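Local coordinates for 5-formyltetrahydrofolate cyclo-ligase family protein (Bacillus anthracis, PDB 2JCB), which probably catalyses the ATP- and magnesium-dependent conversion of 5-formyltetrahydrofolate to 5,10-methenyltetrahydrofolate, a step of folate metabolism, at residues A52-T58 / K79-P84; E62-N66 / L165-Q170; I127-V132 / Y158-S164; G141-G145 / H174-E178. All blocks are in the same frame, centred on the assembly; numbering follows the deposited sequence.

Overall arrangement
Contacts 1 and 3 are parallel strand pairings in one mixed sheet, with centres about 9 Å apart; strands 54-56 and 129-131 are neighbours there, and Gly56 O lies 2.8 Å from Ile131 N, a probable hydrogen bond. Contact 2 pairs the loops that follow strands 54-56 and 161-165, its centre about 19 Å from that of contact 1 and across the chain's centre from it. It touches contact 3 through Leu165 and Ile131. Contact 4 reaches the nucleotide: it contains Ile144 and Gly145 of the ADP pocket, and the side chain of Arg143 is about 5 Å from the bound magnesium. Val132 of contact 3 packs on that arginine, linking the sheet to the site.

Contact 1 (A52-T58 / K79-P84); sequences AKTIGIT and KRVVVP
Ala52, just past a helix, offers its carbonyl O to Lys79 NZ at 2.9 Å, in the carbonyl plane; the bend at the last torsion of the lysine (chi4 -62°) turns the ammonium onto it, and Trp49 O and a water also bind NZ. Lys53 O then receives Arg80 N, which opens the backbone pairing. At Thr54 the hydroxyl OG1 is gripped side-on by the Arg80 guanidinium, at 2.9 Å from NE and 3.1 Å from NH2, near its plane. NH2 also forms a salt bridge with Glu126, so the arginine is held at two points. Ile55 bonds through both N and O, to Arg80 O and Val82 N, and its CD1 lies against the Lys79 chain, at a doubtfully short 3.2 Å from CD. The strand axes run parallel with 22° between their directions, 4.8 Å apart at closest, as the two strands of a beta-alpha-beta unit whose crossover carries helix 68-76. Gly56 lies beside Val82, its CA 3.6 Å from Val82 CG2. Ile57 N bonds to Val82 O, while its CG2 touches both Val81 CG1 and Val83 CG1, each 4.0 Å away, on the side where Ile70 and Ile71 of the helix pack. Thr58 CG2 ends the contact against Pro84 CG.

Contact 2 (E62-N66 / L165-Q170); sequences ENEVN and LAYSFQ
Val65 and Ala166 are the closest backbone pair of the two segments, their CA atoms 6.6 Å apart, too far for the direct pairing of neighbouring strands. No strand pairing joins them: 62-66 is irregular loop, and 165-170 leaves the end of a strand for a short 3-10 turn, in which Gln170 N bonds back to Tyr167 O. The gap is closed by side chains. Tyr167 OH donates to Asn63 O at 2.7 Å, with the carbonyl oxygen at the ring edge and the donor tilted 27° from the carbonyl plane. Val65 CG2 sits over a face of the same ring, 3.8 Å from its centroid and 12° off the normal, a CH-pi contact placed nearly over the centre. Edge and face are thus used at once, which together limit how the phenol can shift or tilt. With Val65 CG1 anti to the backbone N (chi1 176°), that branch meets Leu165 CB at 4.2 Å while CG2 is left for the ring. Gln170 OE1 accepts Tyr167 N at 2.9 Å from above its amide plane, and also takes a water that bridges to Val65 N. Asn66 OD1 caps Tyr68 N, where 62-66 leads on to helix 68-76. Tyr32, Leu35 and Ser36 of helix 29-44 pack on the tyrosine as well, and the arrangement joins two loops that follow parallel strands of the central, Rossmann-like sheet.

Contact 3 (I127-V132 / Y158-S164); sequences IDLQIV and YKGKTLS
Leu163, Tyr158 and Gln130 bury much of the surface here. Leu163 uses backbone and both methyls: its N bonds to Gln130 O, its O accepts Val132 N at 2.8 Å, and CD2 and CD1 reach Leu129 CD1 and Ile131 CG1. Its CG stands between the backbone N and the carbonyl carbon (chi1 70°), and from there the two methyls spread over the leucine and isoleucine on that face of the sheet. Tyr158 lies across the start of the pairing, on the side of Gln130. Its ring carries Gln130 CG over one face, 3.6 Å from the centroid and offset toward the rim, and has Gly160 N over the centre of the opposite face. The bend of the glutamine at its second torsion turns its amide almost upright, 82° from the ring plane. The hydroxyl OH approaches Ile127 O and Lys161 O, each at 3.1 Å; its single proton can serve one at a time. Gln130 N donates to the same Lys161 O at 2.9 Å. At the far end Ser164 OG donates to Val132 O from above the carbonyl plane. Strands 129-131 and 161-164 run parallel, with 20° between their directions. Strand 54-56 flanks the pair on one side and strand 186-189 on the other, while Glu48 of helix 47-51 packs on Leu129 and Leu163, and Tyr154 and Tyr151 of helix 150-154 on Ile127 and Val132.

Contact 4 (G141-G145 / H174-E178); sequences GERIG and HIPVE. With ADP (adenosine-5'-diphosphate), chain C; PO4 (phosphate ion), chain D.
With CG1 anti to the carbonyl carbon in both (chi1 -66° and -72°), Ile144 swings its end toward Ile175, whose side chain already heads for it. Ile144 CG1 presses on Ile175 CG2 at a tight 3.5 Å, and Ile144 CD1 lies 3.8 Å from Ile175 CG1. Ile175 CD1 also reaches back to the Glu142 carbonyl. Beside this pair, Val177 CG1 rests on Glu142 CB at 3.8 Å, the two side chains crossing at about a right angle. The glutamate OE1 accepts from Thr138, pairs with Arg140, and takes a water that links it to Ile175 N. Leu16 and Arg17 of helix 6-26 pack on Ile144. Two residues flanking Ile144 reach the bound anions: Gly145 N donates to ADP O2B at 2.7 Å. Arg143 extends from CG to NE, its NE bonded to Pro133 O, and its NH1 donates to phosphate O1 at 3.0 Å with an N-H...O angle of 159°; that phosphate, probably from the crystallisation liquor, approaches the guanidinium at its edge. Gly145 CA lies over one guanidinium face. Across the contact the touch is mainly apolar, with that one water bridge; the anion-binding groups lie on 141-145. The isoleucine pair adjoins Gly145, whose N-H is one of several donors to ADP, with Arg10, Lys13 and Arg17, while Arg143 and the backbone N of Tyr146, Tyr150 and Tyr151 bind the separate phosphate; such donors probably offset part of the negative charge there.

Contact 1 (A52-T58 / K79-P84)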
# COMPACT_ATOMS: atom_id res chain seq x y z
N ALA A 52 -7.74 14.82 2.70
CA ALA A 52 -6.69 14.70 1.66
C ALA A 52 -7.25 15.24 0.37
O ALA A 52 -8.37 14.88 -0.03
CB ALA A 52 -6.30 13.29 1.43
N LYS A 53 -6.51 16.13 -0.27
CA LYS A 53 -6.93 16.52 -1.57
C LYS A 53 -6.20 15.75 -2.67
O LYS A 53 -6.71 15.66 -3.77
CB LYS A 53 -6.81 18.03 -1.74
CG LYS A 53 -7.81 18.86 -0.88
CD LYS A 53 -9.20 18.19 -0.80
CE LYS A 53 -10.28 19.09 -0.12
NZ LYS A 53 -11.11 18.21 0.79
N THR A 54 -5.04 15.17 -2.34
CA THR A 54 -4.29 14.28 -3.25
C THR A 54 -3.93 13.04 -2.47
O THR A 54 -3.30 13.14 -1.42
CB THR A 54 -2.99 14.94 -3.77
OG1 THR A 54 -3.30 16.15 -4.46
CG2 THR A 54 -2.25 14.05 -4.77
N ILE A 55 -4.25 11.89 -3.06
CA ILE A 55 -4.00 10.64 -2.43
C ILE A 55 -3.13 9.80 -3.38
O ILE A 55 -3.44 9.73 -4.57
CB ILE A 55 -5.31 9.90 -2.10
CG1 ILE A 55 -6.10 10.73 -1.05
CG2 ILE A 55 -4.92 8.55 -1.56
CD1 ILE A 55 -7.47 10.31 -0.84
N GLY A 56 -2.12 9.15 -2.80
CA GLY A 56 -1.19 8.21 -3.48
C GLY A 56 -1.67 6.80 -3.10
O GLY A 56 -1.94 6.50 -1.91
N ILE A 57 -1.77 5.92 -4.11
CA ILE A 57 -2.28 4.56 -3.85
C ILE A 57 -1.69 3.61 -4.91
O ILE A 57 -1.18 4.07 -5.92
CB ILE A 57 -3.83 4.53 -3.93
CG1 ILE A 57 -4.44 3.22 -3.42
CG2 ILE A 57 -4.39 5.05 -5.35
CD1 ILE A 57 -5.91 3.38 -3.08
N THR A 58 -1.77 2.33 -4.62
CA THR A 58 -1.32 1.27 -5.59
C THR A 58 -2.57 0.60 -6.20
O THR A 58 -3.70 0.74 -5.68
CB THR A 58 -0.39 0.22 -4.97
OG1 THR A 58 -1.09 -0.50 -3.95
CG2 THR A 58 0.87 0.91 -4.47
N LYS A 79 -10.96 14.21 -5.42
CA LYS A 79 -9.60 14.15 -4.97
C LYS A 79 -8.73 13.80 -6.17
O LYS A 79 -9.21 13.11 -7.07
CB LYS A 79 -9.42 13.05 -3.91
CG LYS A 79 -10.36 13.24 -2.72
CD LYS A 79 -9.99 12.17 -1.70
CE LYS A 79 -10.93 12.17 -0.51
NZ LYS A 79 -10.90 13.47 0.22
N ARG A 80 -7.47 14.23 -6.16
CA ARG A 80 -6.52 13.90 -7.21
C ARG A 80 -5.93 12.57 -6.79
O ARG A 80 -5.64 12.38 -5.61
CB ARG A 80 -5.42 14.96 -7.28
CG ARG A 80 -4.30 14.63 -8.21
CD ARG A 80 -3.49 15.86 -8.53
NE ARG A 80 -2.80 16.35 -7.34
CZ ARG A 80 -1.86 17.29 -7.37
NH1 ARG A 80 -1.51 17.83 -8.52
NH2 ARG A 80 -1.25 17.66 -6.24
N VAL A 81 -5.81 11.66 -7.75
CA VAL A 81 -5.31 10.31 -7.48
C VAL A 81 -3.97 10.13 -8.20
O VAL A 81 -3.87 10.41 -9.39
CB VAL A 81 -6.30 9.22 -7.98
CG1 VAL A 81 -5.68 7.88 -7.87
CG2 VAL A 81 -7.57 9.18 -7.13
N VAL A 82 -2.98 9.69 -7.44
CA VAL A 82 -1.62 9.37 -7.99
C VAL A 82 -1.22 7.92 -7.70
O VAL A 82 -1.38 7.42 -6.58
CB VAL A 82 -0.50 10.40 -7.61
CG1 VAL A 82 -0.90 11.80 -8.04
CG2 VAL A 82 -0.18 10.36 -6.13
N VAL A 83 -0.65 7.26 -8.71
CA VAL A 83 -0.25 5.84 -8.61
C VAL A 83 1.22 5.71 -9.08
O VAL A 83 1.67 6.52 -9.91
CB VAL A 83 -1.17 4.99 -9.51
CG1 VAL A 83 -2.60 4.98 -8.93
CG2 VAL A 83 -1.26 5.60 -10.95
N PRO A 84 1.96 4.73 -8.53
CA PRO A 84 3.40 4.72 -8.82
C PRO A 84 3.79 4.00 -10.11
O PRO A 84 3.23 2.97 -10.45
CB PRO A 84 4.00 3.99 -7.62
CG PRO A 84 2.91 3.06 -7.18
CD PRO A 84 1.59 3.67 -7.55
O HOH W 1 -12.24 15.61 -1.02

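Contact 2 (E62-N66 / L165-Q170)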
# COMPACT_ATOMS: atom_id res chain seq x y z
N GLU A 62 -4.20 -9.84 -7.38
CA GLU A 62 -4.68 -11.09 -6.72
C GLU A 62 -5.64 -10.77 -5.59
O GLU A 62 -6.64 -10.11 -5.82
CB GLU A 62 -3.53 -12.00 -6.23
CG GLU A 62 -2.33 -11.31 -5.58
CD GLU A 62 -1.17 -11.08 -6.55
OE1 GLU A 62 -0.31 -10.20 -6.26
OE2 GLU A 62 -1.12 -11.77 -7.60
N ASN A 63 -5.36 -11.28 -4.38
CA ASN A 63 -6.32 -11.15 -3.28
C ASN A 63 -6.00 -9.99 -2.30
O ASN A 63 -6.62 -9.89 -1.22
CB ASN A 63 -6.53 -12.48 -2.56
CG ASN A 63 -7.54 -13.43 -3.30
OD1 ASN A 63 -8.33 -12.99 -4.13
ND2 ASN A 63 -7.55 -14.71 -2.92
N GLU A 64 -5.08 -9.09 -2.69
CA GLU A 64 -4.78 -7.92 -1.86
C GLU A 64 -6.02 -7.08 -1.66
O GLU A 64 -6.87 -6.93 -2.59
CB GLU A 64 -3.76 -7.01 -2.56
CG GLU A 64 -2.43 -7.67 -2.66
CD GLU A 64 -1.60 -7.19 -3.84
OE1 GLU A 64 -1.92 -6.09 -4.37
OE2 GLU A 64 -0.66 -7.95 -4.24
N VAL A 65 -6.16 -6.46 -0.47
CA VAL A 65 -7.30 -5.51 -0.31
C VAL A 65 -7.55 -4.63 -1.57
O VAL A 65 -6.65 -3.95 -2.08
CB VAL A 65 -7.14 -4.57 0.94
CG1 VAL A 65 -8.32 -3.54 1.00
CG2 VAL A 65 -6.90 -5.44 2.23
N ASN A 66 -8.78 -4.71 -2.03
CA ASN A 66 -9.15 -4.14 -3.31
C ASN A 66 -9.11 -2.59 -3.31
O ASN A 66 -9.85 -1.95 -2.57
CB ASN A 66 -10.53 -4.64 -3.71
CG ASN A 66 -10.86 -4.28 -5.15
OD1 ASN A 66 -10.00 -3.75 -5.89
ND2 ASN A 66 -12.07 -4.59 -5.58
N LEU A 165 -3.81 -0.51 4.49
CA LEU A 165 -5.02 -1.32 4.57
C LEU A 165 -4.60 -2.79 4.66
O LEU A 165 -3.76 -3.22 3.87
CB LEU A 165 -5.88 -1.07 3.33
CG LEU A 165 -6.15 0.41 3.01
CD1 LEU A 165 -6.91 0.69 1.67
CD2 LEU A 165 -6.93 1.03 4.18
N ALA A 166 -5.18 -3.58 5.59
CA ALA A 166 -4.76 -4.93 5.80
C ALA A 166 -5.88 -5.80 6.33
O ALA A 166 -6.67 -5.34 7.12
CB ALA A 166 -3.57 -4.97 6.73
N TYR A 167 -5.92 -7.05 5.89
CA TYR A 167 -6.77 -8.01 6.55
C TYR A 167 -6.10 -8.29 7.91
O TYR A 167 -4.86 -8.20 8.06
CB TYR A 167 -6.79 -9.32 5.76
CG TYR A 167 -7.19 -9.15 4.33
CD1 TYR A 167 -8.52 -8.86 4.01
CD2 TYR A 167 -6.28 -9.38 3.28
CE1 TYR A 167 -8.90 -8.73 2.70
CE2 TYR A 167 -6.68 -9.28 1.93
CZ TYR A 167 -8.01 -8.94 1.66
OH TYR A 167 -8.53 -8.78 0.37
N SER A 168 -6.92 -8.58 8.90
CA SER A 168 -6.38 -8.81 10.23
C SER A 168 -5.33 -9.93 10.32
O SER A 168 -4.43 -9.86 11.15
CB SER A 168 -7.51 -8.96 11.27
OG SER A 168 -8.19 -10.15 11.08
N PHE A 169 -5.44 -10.95 9.46
CA PHE A 169 -4.44 -12.01 9.40
C PHE A 169 -3.07 -11.54 8.85
O PHE A 169 -2.10 -12.28 8.91
CB PHE A 169 -4.95 -13.23 8.61
CG PHE A 169 -5.00 -13.01 7.11
CD1 PHE A 169 -3.83 -13.08 6.33
CD2 PHE A 169 -6.22 -12.73 6.46
CE1 PHE A 169 -3.85 -12.91 4.96
CE2 PHE A 169 -6.25 -12.55 5.06
CZ PHE A 169 -5.05 -12.61 4.32
N GLN A 170 -3.01 -10.34 8.27
CA GLN A 170 -1.72 -9.76 7.89
C GLN A 170 -1.02 -9.14 9.07
O GLN A 170 0.17 -8.82 8.97
CB GLN A 170 -1.94 -8.69 6.83
CG GLN A 170 -2.33 -9.23 5.46
CD GLN A 170 -2.60 -8.10 4.47
OE1 GLN A 170 -3.73 -7.76 4.17
NE2 GLN A 170 -1.51 -7.55 3.91
O HOH W 2 -3.94 -6.96 1.36

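Contact 3 (I127-V132 / Y158-S164)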
# COMPACT_ATOMS: atom_id res chain seq x y z
N ILE A 127 1.44 15.42 -2.12
CA ILE A 127 0.61 14.27 -1.90
C ILE A 127 0.24 14.27 -0.40
O ILE A 127 1.12 14.24 0.44
CB ILE A 127 1.34 12.94 -2.30
CG1 ILE A 127 1.76 12.96 -3.80
CG2 ILE A 127 0.48 11.70 -1.90
CD1 ILE A 127 2.71 11.82 -4.23
N ASP A 128 -1.04 14.36 -0.09
CA ASP A 128 -1.51 14.54 1.30
C ASP A 128 -1.49 13.24 2.11
O ASP A 128 -1.09 13.23 3.31
CB ASP A 128 -2.88 15.21 1.32
CG ASP A 128 -2.87 16.54 0.64
OD1 ASP A 128 -1.95 17.37 0.92
OD2 ASP A 128 -3.79 16.79 -0.16
N LEU A 129 -1.84 12.15 1.43
CA LEU A 129 -1.94 10.85 2.05
C LEU A 129 -1.39 9.79 1.11
O LEU A 129 -1.75 9.76 -0.07
CB LEU A 129 -3.42 10.59 2.31
CG LEU A 129 -3.79 9.21 2.89
CD1 LEU A 129 -3.16 9.05 4.32
CD2 LEU A 129 -5.33 8.99 2.86
N GLN A 130 -0.54 8.93 1.65
CA GLN A 130 -0.08 7.74 0.92
C GLN A 130 -0.67 6.51 1.55
O GLN A 130 -0.45 6.29 2.74
CB GLN A 130 1.44 7.65 0.97
CG GLN A 130 2.07 8.67 -0.02
CD GLN A 130 2.06 8.13 -1.51
OE1 GLN A 130 1.41 7.16 -1.82
NE2 GLN A 130 2.81 8.81 -2.39
N ILE A 131 -1.41 5.76 0.74
CA ILE A 131 -2.00 4.49 1.16
C ILE A 131 -0.91 3.47 0.78
O ILE A 131 -0.73 3.17 -0.43
CB ILE A 131 -3.36 4.30 0.51
CG1 ILE A 131 -4.31 5.41 1.08
CG2 ILE A 131 -3.86 2.91 0.81
CD1 ILE A 131 -5.70 5.45 0.43
N VAL A 132 -0.24 2.84 1.76
CA VAL A 132 1.00 2.12 1.49
C VAL A 132 0.66 0.64 1.43
O VAL A 132 0.00 0.17 2.30
CB VAL A 132 2.04 2.45 2.60
CG1 VAL A 132 3.27 1.47 2.52
CG2 VAL A 132 2.42 3.96 2.55
N TYR A 158 9.28 11.20 2.05
CA TYR A 158 7.88 11.55 2.09
C TYR A 158 7.53 11.98 3.51
O TYR A 158 7.74 11.22 4.46
CB TYR A 158 6.99 10.39 1.65
CG TYR A 158 5.53 10.71 1.74
CD1 TYR A 158 4.96 11.62 0.86
CD2 TYR A 158 4.73 10.12 2.70
CE1 TYR A 158 3.58 11.92 0.93
CE2 TYR A 158 3.37 10.40 2.79
CZ TYR A 158 2.81 11.33 1.93
OH TYR A 158 1.47 11.57 2.04
N LYS A 159 6.97 13.19 3.63
CA LYS A 159 6.63 13.75 4.93
C LYS A 159 5.15 13.89 5.25
O LYS A 159 4.79 14.42 6.32
CB LYS A 159 7.33 15.11 5.10
CG LYS A 159 8.83 15.08 4.93
CD LYS A 159 9.47 14.02 5.82
CE LYS A 159 10.97 14.19 5.89
NZ LYS A 159 11.56 12.93 6.41
N GLY A 160 4.29 13.44 4.35
CA GLY A 160 2.87 13.49 4.55
C GLY A 160 2.37 12.36 5.42
O GLY A 160 3.13 11.69 6.10
N LYS A 161 1.08 12.14 5.39
CA LYS A 161 0.43 11.10 6.19
C LYS A 161 0.48 9.74 5.50
O LYS A 161 0.34 9.70 4.29
CB LYS A 161 -1.01 11.51 6.47
CG LYS A 161 -1.07 12.81 7.36
CD LYS A 161 -2.49 13.29 7.44
CE LYS A 161 -2.49 14.79 7.74
NZ LYS A 161 -2.45 14.96 9.21
N THR A 162 0.63 8.66 6.26
CA THR A 162 0.65 7.31 5.71
C THR A 162 -0.37 6.42 6.39
O THR A 162 -0.63 6.55 7.60
CB THR A 162 2.02 6.60 5.86
OG1 THR A 162 2.42 6.53 7.23
CG2 THR A 162 3.07 7.34 5.07
N LEU A 163 -0.95 5.51 5.63
CA LEU A 163 -1.74 4.46 6.24
C LEU A 163 -1.69 3.27 5.35
O LEU A 163 -1.47 3.39 4.17
CB LEU A 163 -3.21 4.88 6.54
CG LEU A 163 -4.22 5.10 5.46
CD1 LEU A 163 -4.83 3.70 4.91
CD2 LEU A 163 -5.33 6.04 6.00
N SER A 164 -1.91 2.11 5.96
CA SER A 164 -1.99 0.85 5.23
C SER A 164 -3.31 0.20 5.51
O SER A 164 -3.90 0.41 6.57
CB SER A 164 -0.85 -0.09 5.58
OG SER A 164 0.42 0.41 5.16
O HOH W 3 -0.11 15.01 4.75

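Contact 4 (G141-G145 / H174-E178)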
# COMPACT_ATOMS: atom_id res chain seq x y z
N GLY A 141 3.25 -0.43 13.55
CA GLY A 141 3.39 0.21 12.26
C GLY A 141 4.53 -0.36 11.44
O GLY A 141 4.79 0.15 10.36
N GLU A 142 5.18 -1.42 11.93
CA GLU A 142 6.30 -2.06 11.20
C GLU A 142 5.70 -2.84 10.06
O GLU A 142 4.53 -3.19 10.08
CB GLU A 142 7.13 -2.97 12.09
CG GLU A 142 7.71 -2.14 13.25
CD GLU A 142 7.99 -2.96 14.48
OE1 GLU A 142 7.22 -3.89 14.78
OE2 GLU A 142 8.98 -2.66 15.18
N ARG A 143 6.51 -3.02 9.02
CA ARG A 143 5.98 -3.42 7.72
C ARG A 143 6.97 -4.31 6.95
O ARG A 143 8.17 -4.04 6.91
CB ARG A 143 5.57 -2.19 6.90
CG ARG A 143 5.26 -2.52 5.48
CD ARG A 143 4.87 -1.26 4.70
NE ARG A 143 4.87 -1.61 3.30
CZ ARG A 143 5.93 -1.63 2.49
NH1 ARG A 143 5.74 -2.04 1.24
NH2 ARG A 143 7.16 -1.33 2.91
N ILE A 144 6.46 -5.44 6.48
CA ILE A 144 7.13 -6.23 5.44
C ILE A 144 6.35 -6.05 4.14
O ILE A 144 5.12 -6.22 4.12
CB ILE A 144 7.17 -7.75 5.79
CG1 ILE A 144 8.03 -8.04 7.02
CG2 ILE A 144 7.79 -8.54 4.60
CD1 ILE A 144 7.86 -9.43 7.56
N GLY A 145 7.06 -5.69 3.06
CA GLY A 145 6.43 -5.59 1.75
C GLY A 145 6.79 -6.83 0.93
O GLY A 145 6.96 -7.94 1.46
N HIS A 174 5.57 -10.07 15.48
CA HIS A 174 6.95 -9.61 15.37
C HIS A 174 7.40 -9.64 13.91
O HIS A 174 7.11 -10.60 13.18
CB HIS A 174 7.86 -10.48 16.27
CG HIS A 174 9.33 -10.27 16.06
ND1 HIS A 174 10.04 -10.91 15.06
CD2 HIS A 174 10.23 -9.53 16.75
CE1 HIS A 174 11.31 -10.56 15.13
NE2 HIS A 174 11.46 -9.73 16.15
N ILE A 175 8.10 -8.58 13.51
CA ILE A 175 8.77 -8.48 12.23
C ILE A 175 10.21 -8.12 12.55
O ILE A 175 10.45 -7.29 13.43
CB ILE A 175 8.10 -7.38 11.36
CG1 ILE A 175 6.73 -7.84 10.85
CG2 ILE A 175 9.00 -6.97 10.17
CD1 ILE A 175 6.06 -6.79 9.99
N PRO A 176 11.18 -8.79 11.87
CA PRO A 176 12.61 -8.56 12.13
C PRO A 176 13.05 -7.31 11.36
O PRO A 176 13.54 -7.44 10.23
CB PRO A 176 13.29 -9.81 11.56
CG PRO A 176 12.31 -10.39 10.55
CD PRO A 176 10.95 -9.78 10.79
N VAL A 177 12.84 -6.13 11.93
CA VAL A 177 13.08 -4.89 11.21
C VAL A 177 14.56 -4.53 11.12
O VAL A 177 15.30 -4.65 12.08
CB VAL A 177 12.24 -3.67 11.72
CG1 VAL A 177 10.74 -3.97 11.68
CG2 VAL A 177 12.65 -3.24 13.08
N GLU A 178 14.97 -4.09 9.94
CA GLU A 178 16.30 -3.61 9.69
C GLU A 178 16.31 -2.07 9.76
O GLU A 178 15.24 -1.44 9.74
CB GLU A 178 16.73 -4.13 8.33
CG GLU A 178 16.45 -5.62 8.19
CD GLU A 178 17.02 -6.25 6.92
OE1 GLU A 178 18.25 -6.35 6.80
OE2 GLU A 178 16.21 -6.65 6.05
PB ADP C . 10.43 -4.96 1.79
O1B ADP C . 9.82 -4.75 0.40
O2B ADP C . 9.71 -6.02 2.53
O3B ADP C . 10.55 -3.59 2.43
PA ADP C . 13.28 -5.28 2.33
O1A ADP C . 13.06 -4.53 3.62
O2A ADP C . 14.01 -6.52 2.43
O3A ADP C . 11.90 -5.52 1.51
O5' ADP C . 14.18 -4.33 1.38
C5' ADP C . 14.65 -4.96 0.16
C4' ADP C . 16.00 -4.41 -0.24
O4' ADP C . 15.90 -3.00 -0.31
C3' ADP C . 17.04 -4.76 0.83
O3' ADP C . 18.08 -5.45 0.18
C2' ADP C . 17.49 -3.42 1.38
O2' ADP C . 18.88 -3.33 1.45
C1' ADP C . 17.01 -2.40 0.36
N9 ADP C . 16.65 -1.08 0.93
C8 ADP C . 15.53 -0.79 1.62
N7 ADP C . 15.50 0.52 1.96
C5 ADP C . 16.61 1.10 1.51
C6 ADP C . 17.18 2.48 1.52
N6 ADP C . 16.53 3.49 2.13
N1 ADP C . 18.32 2.69 0.87
C2 ADP C . 19.00 1.69 0.27
N3 ADP C . 18.53 0.42 0.20
C4 ADP C . 17.35 0.06 0.78
P PO4 D . 7.72 -2.56 -1.49
O1 PO4 D . 7.92 -1.41 -0.73
O2 PO4 D . 7.77 -3.87 -0.75
O3 PO4 D . 6.33 -2.52 -2.18
O4 PO4 D . 8.81 -2.74 -2.55
O HOH W 4 8.35 -6.48 15.39